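Local coordinates for phosphodiesterase (Salpingoeca rosetta, PDB 7D7P), which belongs to the cyclic nucleotide phosphodiesterase family, with an all-helical HD-type metalloprotein fold that binds a zinc ion, at residues A[51-62]-A[110-121]. Numbering follows the deposited sequence.
Sequences LFTWDFDALDKS and RHAVMVLHTTYL. With ZN (zinc ion), chain G.
Both faces of the His117 imidazole are covered: Phe56 stacks on one, centroids 4.2 Å apart and planes at 29°, and CD2 of Tyr120 rests on the opposite face, offset toward the rim. At the imidazole edge the O atoms of Leu51 and Thr53 lie in the ring plane; NE2 donates to Leu51 O at 2.9 Å, and CE1 comes 3.2 Å from Thr53 O. The other face of Phe56 meets Ala58 N toward its rim, its edge Val113 CG1, while Met114 SD approaches obliquely as a Met-aromatic contact. Farther along helix 109-126, Leu121 CD2 sits over the centre of the Phe52 ring, 3.6 Å from its centroid, and Leu121 CB makes a second CH-pi contact with a face of the six-membered ring of Trp54. Leu51 CD2 makes a CH-pi contact over one face of Tyr120, while Phe52 turns its edge toward the other in an offset edge-to-face pair. At the other end, chi1 (-77°) and chi2 (-76°) bring Met114 SD to Ala58 N, which donates a weak hydrogen bond of 3.4 Å. Arg110, extended from CG to NE, reaches Lys61 O through NH2 at 2.9 Å, in both the guanidinium and carbonyl planes, and gives Ala58 O a weak hydrogen bond from NE. His111, whose side chain leaves the helix away from the loop, binds zinc with His146, Asp147 and Asp260. The loop before helix 63-76 is thus fastened largely by side-chain donors to backbone carbonyls; the His117 bond is consistent with a hydrogen on NE2 and, with the stack, probably holds the imidazole's rotation.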
ATOM      1  N   LEU A  51     -24.354 -21.969  12.037  1.00 24.90           N
ATOM      2  CA  LEU A  51     -23.392 -21.200  12.815  1.00 26.11           C
ATOM      3  C   LEU A  51     -22.190 -20.769  11.984  1.00 26.97           C
ATOM      4  O   LEU A  51     -21.542 -19.774  12.324  1.00 19.75           O
ATOM      5  CB  LEU A  51     -22.928 -22.025  14.019  1.00 20.87           C
ATOM      6  CG  LEU A  51     -22.005 -21.370  15.051  1.00 25.21           C
ATOM      7  CD1 LEU A  51     -22.751 -20.306  15.839  1.00 24.57           C
ATOM      8  CD2 LEU A  51     -21.415 -22.420  15.983  1.00 28.47           C
ATOM      9  N   PHE A  52     -21.881 -21.485  10.904  1.00 20.32           N
ATOM     10  CA  PHE A  52     -20.690 -21.208  10.101  1.00 20.69           C
ATOM     11  C   PHE A  52     -21.022 -20.132   9.073  1.00 22.67           C
ATOM     12  O   PHE A  52     -21.525 -20.411   7.985  1.00 31.96           O
ATOM     13  CB  PHE A  52     -20.186 -22.481   9.432  1.00 22.01           C
ATOM     14  CG  PHE A  52     -18.734 -22.428   9.044  1.00 20.76           C
ATOM     15  CD1 PHE A  52     -18.351 -21.957   7.800  1.00 26.51           C
ATOM     16  CD2 PHE A  52     -17.754 -22.844   9.928  1.00 29.01           C
ATOM     17  CE1 PHE A  52     -17.015 -21.903   7.442  1.00 33.71           C
ATOM     18  CE2 PHE A  52     -16.417 -22.792   9.577  1.00 25.45           C
ATOM     19  CZ  PHE A  52     -16.047 -22.322   8.333  1.00 30.20           C
ATOM     20  N   THR A  53     -20.730 -18.880   9.423  1.00 20.83           N
ATOM     21  CA  THR A  53     -20.941 -17.764   8.505  1.00 30.14           C
ATOM     22  C   THR A  53     -19.927 -16.673   8.816  1.00 25.04           C
ATOM     23  O   THR A  53     -19.843 -16.203   9.955  1.00 22.75           O
ATOM     24  CB  THR A  53     -22.373 -17.221   8.598  1.00 28.74           C
ATOM     25  OG1 THR A  53     -22.449 -15.943   7.952  1.00 35.37           O
ATOM     26  CG2 THR A  53     -22.820 -17.085  10.050  1.00 33.12           C
ATOM     27  N   TRP A  54     -19.152 -16.282   7.803  1.00 24.75           N
ATOM     28  CA  TRP A  54     -18.153 -15.234   7.965  1.00 30.56           C
ATOM     29  C   TRP A  54     -18.767 -13.844   8.069  1.00 24.75           C
ATOM     30  O   TRP A  54     -18.051 -12.892   8.400  1.00 28.52           O
ATOM     31  CB  TRP A  54     -17.159 -15.281   6.801  1.00 25.21           C
ATOM     32  CG  TRP A  54     -16.282 -16.498   6.813  1.00 26.70           C
ATOM     33  CD1 TRP A  54     -16.555 -17.712   6.253  1.00 34.28           C
ATOM     34  CD2 TRP A  54     -14.990 -16.620   7.421  1.00 26.68           C
ATOM     35  NE1 TRP A  54     -15.513 -18.581   6.471  1.00 31.60           N
ATOM     36  CE2 TRP A  54     -14.540 -17.935   7.188  1.00 29.49           C
ATOM     37  CE3 TRP A  54     -14.172 -15.745   8.144  1.00 35.14           C
ATOM     38  CZ2 TRP A  54     -13.307 -18.395   7.649  1.00 27.40           C
ATOM     39  CZ3 TRP A  54     -12.948 -16.203   8.599  1.00 24.63           C
ATOM     40  CH2 TRP A  54     -12.528 -17.515   8.350  1.00 25.97           C
ATOM     41  N   ASP A  55     -20.062 -13.705   7.800  1.00 25.82           N
ATOM     42  CA  ASP A  55     -20.761 -12.431   7.908  1.00 29.59           C
ATOM     43  C   ASP A  55     -21.283 -12.161   9.314  1.00 25.92           C
ATOM     44  O   ASP A  55     -21.995 -11.170   9.514  1.00 23.48           O
ATOM     45  CB  ASP A  55     -21.924 -12.384   6.913  1.00 28.67           C
ATOM     46  CG  ASP A  55     -21.459 -12.256   5.473  1.00 36.32           C
ATOM     47  OD1 ASP A  55     -20.232 -12.208   5.237  1.00 28.24           O
ATOM     48  OD2 ASP A  55     -22.327 -12.204   4.576  1.00 39.15           O
ATOM     49  N   PHE A  56     -20.945 -13.010  10.283  1.00 21.37           N
ATOM     50  CA  PHE A  56     -21.464 -12.856  11.637  1.00 19.48           C
ATOM     51  C   PHE A  56     -21.026 -11.529  12.245  1.00 18.59           C
ATOM     52  O   PHE A  56     -19.857 -11.141  12.156  1.00 19.25           O
ATOM     53  CB  PHE A  56     -20.995 -14.020  12.514  1.00 21.30           C
ATOM     54  CG  PHE A  56     -21.299 -13.842  13.975  1.00 21.12           C
ATOM     55  CD1 PHE A  56     -22.562 -14.117  14.473  1.00 18.51           C
ATOM     56  CD2 PHE A  56     -20.321 -13.398  14.851  1.00 21.06           C
ATOM     57  CE1 PHE A  56     -22.844 -13.953  15.818  1.00 21.43           C
ATOM     58  CE2 PHE A  56     -20.597 -13.231  16.195  1.00 24.07           C
ATOM     59  CZ  PHE A  56     -21.862 -13.508  16.679  1.00 16.26           C
ATOM     60  N   ASP A  57     -21.977 -10.835  12.869  1.00 16.36           N
ATOM     61  CA  ASP A  57     -21.718  -9.566  13.539  1.00 23.74           C
ATOM     62  C   ASP A  57     -22.514  -9.539  14.835  1.00 26.20           C
ATOM     63  O   ASP A  57     -23.746  -9.614  14.810  1.00 27.81           O
ATOM     64  CB  ASP A  57     -22.094  -8.379  12.645  1.00 21.64           C
ATOM     65  CG  ASP A  57     -21.532  -7.066  13.155  1.00 24.97           C
ATOM     66  OD1 ASP A  57     -20.965  -7.051  14.266  1.00 29.24           O
ATOM     67  OD2 ASP A  57     -21.649  -6.049  12.440  1.00 31.74           O
ATOM     68  N   ALA A  58     -21.807  -9.423  15.961  1.00 20.67           N
ATOM     69  CA  ALA A  58     -22.456  -9.439  17.268  1.00 22.75           C
ATOM     70  C   ALA A  58     -23.313  -8.205  17.521  1.00 22.47           C
ATOM     71  O   ALA A  58     -24.158  -8.230  18.422  1.00 23.18           O
ATOM     72  CB  ALA A  58     -21.407  -9.569  18.373  1.00 19.12           C
ATOM     73  N   LEU A  59     -23.111  -7.125  16.761  1.00 22.44           N
ATOM     74  CA  LEU A  59     -23.916  -5.924  16.967  1.00 25.07           C
ATOM     75  C   LEU A  59     -25.380  -6.158  16.617  1.00 25.11           C
ATOM     76  O   LEU A  59     -26.260  -5.481  17.158  1.00 31.79           O
ATOM     77  CB  LEU A  59     -23.353  -4.765  16.144  1.00 23.21           C
ATOM     78  CG  LEU A  59     -21.985  -4.223  16.563  1.00 29.56           C
ATOM     79  CD1 LEU A  59     -21.526  -3.112  15.622  1.00 25.35           C
ATOM     80  CD2 LEU A  59     -22.010  -3.733  18.009  1.00 20.08           C
ATOM     81  N   ASP A  60     -25.659  -7.114  15.734  1.00 29.98           N
ATOM     82  CA  ASP A  60     -27.015  -7.410  15.296  1.00 37.39           C
ATOM     83  C   ASP A  60     -27.701  -8.476  16.143  1.00 37.18           C
ATOM     84  O   ASP A  60     -28.837  -8.851  15.835  1.00 37.84           O
ATOM     85  CB  ASP A  60     -27.003  -7.849  13.826  1.00 34.23           C
ATOM     86  CG  ASP A  60     -26.311  -6.841  12.923  1.00 41.80           C
ATOM     87  OD1 ASP A  60     -26.531  -5.625  13.111  1.00 39.38           O
ATOM     88  OD2 ASP A  60     -25.547  -7.262  12.029  1.00 42.79           O
ATOM     89  N   LYS A  61     -27.056  -8.965  17.198  1.00 35.26           N
ATOM     90  CA  LYS A  61     -27.602 -10.031  18.024  1.00 27.18           C
ATOM     91  C   LYS A  61     -28.004  -9.499  19.394  1.00 25.75           C
ATOM     92  O   LYS A  61     -27.360  -8.604  19.947  1.00 28.68           O
ATOM     93  CB  LYS A  61     -26.590 -11.168  18.193  1.00 22.78           C
ATOM     94  CG  LYS A  61     -26.055 -11.723  16.881  1.00 30.04           C
ATOM     95  CD  LYS A  61     -27.143 -12.447  16.105  1.00 32.79           C
ATOM     96  CE  LYS A  61     -26.564 -13.245  14.949  1.00 41.13           C
ATOM     97  NZ  LYS A  61     -27.590 -14.128  14.326  1.00 56.96           N
ATOM     98  N   SER A  62     -29.076 -10.066  19.938  1.00 28.47           N
ATOM     99  CA  SER A  62     -29.517  -9.734  21.282  1.00 24.17           C
ATOM    100  C   SER A  62     -28.635 -10.425  22.319  1.00 25.89           C
ATOM    101  O   SER A  62     -27.781 -11.258  22.000  1.00 22.76           O
ATOM    102  CB  SER A  62     -30.979 -10.131  21.480  1.00 27.12           C
ATOM    103  OG  SER A  62     -31.106 -11.540  21.586  1.00 29.92           O
ATOM    104  N   ARG A 110     -19.493  -7.842  23.205  1.00 17.32           N
ATOM    105  CA  ARG A 110     -19.767  -8.243  21.830  1.00 23.22           C
ATOM    106  C   ARG A 110     -18.482  -8.404  21.026  1.00 14.55           C
ATOM    107  O   ARG A 110     -18.424  -9.243  20.121  1.00 14.19           O
ATOM    108  CB  ARG A 110     -20.710  -7.238  21.173  1.00 15.24           C
ATOM    109  CG  ARG A 110     -22.164  -7.489  21.541  1.00 13.83           C
ATOM    110  CD  ARG A 110     -23.093  -6.386  21.063  1.00 19.21           C
ATOM    111  NE  ARG A 110     -24.492  -6.797  21.161  1.00 30.23           N
ATOM    112  CZ  ARG A 110     -25.194  -6.810  22.291  1.00 29.48           C
ATOM    113  NH1 ARG A 110     -24.632  -6.430  23.432  1.00 22.79           N
ATOM    114  NH2 ARG A 110     -26.460  -7.202  22.281  1.00 26.54           N
ATOM    115  N   HIS A 111     -17.443  -7.628  21.345  1.00 15.81           N
ATOM    116  CA  HIS A 111     -16.141  -7.850  20.722  1.00 14.78           C
ATOM    117  C   HIS A 111     -15.577  -9.214  21.107  1.00 13.31           C
ATOM    118  O   HIS A 111     -14.986  -9.909  20.272  1.00 15.78           O
ATOM    119  CB  HIS A 111     -15.169  -6.739  21.118  1.00 15.37           C
ATOM    120  CG  HIS A 111     -13.753  -6.995  20.702  1.00 14.79           C
ATOM    121  ND1 HIS A 111     -13.388  -7.202  19.390  1.00 16.79           N
ATOM    122  CD2 HIS A 111     -12.610  -7.077  21.426  1.00 17.24           C
ATOM    123  CE1 HIS A 111     -12.083  -7.400  19.321  1.00 14.68           C
ATOM    124  NE2 HIS A 111     -11.588  -7.330  20.543  1.00 16.13           N
ATOM    125  N   ALA A 112     -15.749  -9.610  22.370  1.00 10.93           N
ATOM    126  CA  ALA A 112     -15.281 -10.921  22.808  1.00 17.85           C
ATOM    127  C   ALA A 112     -15.977 -12.042  22.043  1.00 12.36           C
ATOM    128  O   ALA A 112     -15.331 -13.008  21.623  1.00 13.97           O
ATOM    129  CB  ALA A 112     -15.502 -11.084  24.311  1.00 11.92           C
ATOM    130  N   VAL A 113     -17.295 -11.932  21.855  1.00 13.99           N
ATOM    131  CA  VAL A 113     -18.025 -12.961  21.117  1.00 17.73           C
ATOM    132  C   VAL A 113     -17.588 -12.982  19.657  1.00 13.30           C
ATOM    133  O   VAL A 113     -17.485 -14.049  19.040  1.00 17.30           O
ATOM    134  CB  VAL A 113     -19.543 -12.742  21.254  1.00 18.65           C
ATOM    135  CG1 VAL A 113     -20.313 -13.805  20.475  1.00 15.61           C
ATOM    136  CG2 VAL A 113     -19.945 -12.750  22.719  1.00 12.14           C
ATOM    137  N   MET A 114     -17.320 -11.803  19.086  1.00 21.41           N
ATOM    138  CA  MET A 114     -16.810 -11.729  17.719  1.00 18.03           C
ATOM    139  C   MET A 114     -15.487 -12.473  17.576  1.00 16.26           C
ATOM    140  O   MET A 114     -15.260 -13.166  16.579  1.00 14.13           O
ATOM    141  CB  MET A 114     -16.640 -10.266  17.302  1.00 19.52           C
ATOM    142  CG  MET A 114     -17.937  -9.560  16.949  1.00 22.43           C
ATOM    143  SD  MET A 114     -18.548 -10.053  15.330  1.00 23.47           S
ATOM    144  CE  MET A 114     -17.699  -8.890  14.261  1.00 23.65           C
ATOM    145  N   VAL A 115     -14.598 -12.333  18.559  1.00 11.72           N
ATOM    146  CA  VAL A 115     -13.307 -13.007  18.479  1.00 13.35           C
ATOM    147  C   VAL A 115     -13.470 -14.502  18.723  1.00 13.80           C
ATOM    148  O   VAL A 115     -12.780 -15.325  18.109  1.00 16.62           O
ATOM    149  CB  VAL A 115     -12.312 -12.362  19.463  1.00 13.97           C
ATOM    150  CG1 VAL A 115     -10.997 -13.135  19.499  1.00 15.99           C
ATOM    151  CG2 VAL A 115     -12.065 -10.919  19.069  1.00 13.12           C
ATOM    152  N   LEU A 116     -14.393 -14.881  19.611  1.00 15.67           N
ATOM    153  CA  LEU A 116     -14.680 -16.297  19.814  1.00 18.58           C
ATOM    154  C   LEU A 116     -15.221 -16.931  18.538  1.00 15.42           C
ATOM    155  O   LEU A 116     -14.757 -17.996  18.115  1.00 19.68           O
ATOM    156  CB  LEU A 116     -15.670 -16.482  20.965  1.00 11.44           C
ATOM    157  CG  LEU A 116     -16.274 -17.890  21.043  1.00 21.71           C
ATOM    158  CD1 LEU A 116     -15.211 -18.914  21.412  1.00 16.43           C
ATOM    159  CD2 LEU A 116     -17.439 -17.949  22.020  1.00 19.24           C
ATOM    160  N   HIS A 117     -16.202 -16.282  17.907  1.00 12.54           N
ATOM    161  CA  HIS A 117     -16.810 -16.851  16.708  1.00 21.53           C
ATOM    162  C   HIS A 117     -15.823 -16.892  15.547  1.00 18.54           C
ATOM    163  O   HIS A 117     -15.787 -17.870  14.790  1.00 22.53           O
ATOM    164  CB  HIS A 117     -18.057 -16.056  16.323  1.00 19.03           C
ATOM    165  CG  HIS A 117     -18.812 -16.642  15.172  1.00 20.80           C
ATOM    166  ND1 HIS A 117     -18.557 -16.299  13.862  1.00 18.37           N
ATOM    167  CD2 HIS A 117     -19.813 -17.554  15.134  1.00 24.91           C
ATOM    168  CE1 HIS A 117     -19.369 -16.974  13.066  1.00 19.63           C
ATOM    169  NE2 HIS A 117     -20.141 -17.742  13.814  1.00 22.21           N
ATOM    170  N   THR A 118     -15.018 -15.840  15.388  1.00 16.25           N
ATOM    171  CA  THR A 118     -14.031 -15.820  14.312  1.00 15.99           C
ATOM    172  C   THR A 118     -12.942 -16.861  14.546  1.00 17.71           C
ATOM    173  O   THR A 118     -12.438 -17.463  13.591  1.00 18.46           O
ATOM    174  CB  THR A 118     -13.428 -14.421  14.184  1.00 20.05           C
ATOM    175  OG1 THR A 118     -14.484 -13.458  14.060  1.00 17.68           O
ATOM    176  CG2 THR A 118     -12.513 -14.330  12.965  1.00 14.84           C
ATOM    177  N   THR A 119     -12.566 -17.084  15.809  1.00 16.57           N
ATOM    178  CA  THR A 119     -11.626 -18.157  16.123  1.00 15.91           C
ATOM    179  C   THR A 119     -12.216 -19.514  15.767  1.00 15.40           C
ATOM    180  O   THR A 119     -11.511 -20.397  15.263  1.00 18.29           O
ATOM    181  CB  THR A 119     -11.247 -18.112  17.605  1.00 19.05           C
ATOM    182  OG1 THR A 119     -10.632 -16.854  17.907  1.00 15.05           O
ATOM    183  CG2 THR A 119     -10.277 -19.240  17.948  1.00 21.17           C
ATOM    184  N   TYR A 120     -13.514 -19.693  16.013  1.00 14.99           N
ATOM    185  CA  TYR A 120     -14.183 -20.932  15.634  1.00 21.45           C
ATOM    186  C   TYR A 120     -14.175 -21.120  14.121  1.00 22.17           C
ATOM    187  O   TYR A 120     -14.037 -22.245  13.628  1.00 19.44           O
ATOM    188  CB  TYR A 120     -15.606 -20.926  16.194  1.00 15.82           C
ATOM    189  CG  TYR A 120     -16.658 -21.579  15.329  1.00 19.32           C
ATOM    190  CD1 TYR A 120     -16.847 -22.955  15.351  1.00 19.63           C
ATOM    191  CD2 TYR A 120     -17.487 -20.815  14.518  1.00 17.65           C
ATOM    192  CE1 TYR A 120     -17.819 -23.553  14.572  1.00 18.33           C
ATOM    193  CE2 TYR A 120     -18.458 -21.404  13.737  1.00 16.90           C
ATOM    194  CZ  TYR A 120     -18.623 -22.771  13.768  1.00 21.95           C
ATOM    195  OH  TYR A 120     -19.597 -23.357  12.990  1.00 24.19           O
ATOM    196  N   LEU A 121     -14.305 -20.026  13.365  1.00 13.57           N
ATOM    197  CA  LEU A 121     -14.246 -20.129  11.909  1.00 19.25           C
ATOM    198  C   LEU A 121     -12.836 -20.466  11.437  1.00 20.81           C
ATOM    199  O   LEU A 121     -12.659 -21.302  10.543  1.00 23.17           O
ATOM    200  CB  LEU A 121     -14.725 -18.827  11.264  1.00 20.54           C
ATOM    201  CG  LEU A 121     -16.188 -18.415  11.454  1.00 23.93           C
ATOM    202  CD1 LEU A 121     -16.408 -17.002  10.931  1.00 20.52           C
ATOM    203  CD2 LEU A 121     -17.130 -19.392  10.766  1.00 22.52           C
TER
HETATM  204 ZN    ZN G 806      -9.495  -7.637  21.319  1.00 22.94          ZN
HETATM  205  O   HOH W   1      -7.112  -7.557  22.040  1.00 18.11           O
HETATM  206  O   HOH W   2      -8.990  -5.480  20.460  1.00 18.64           O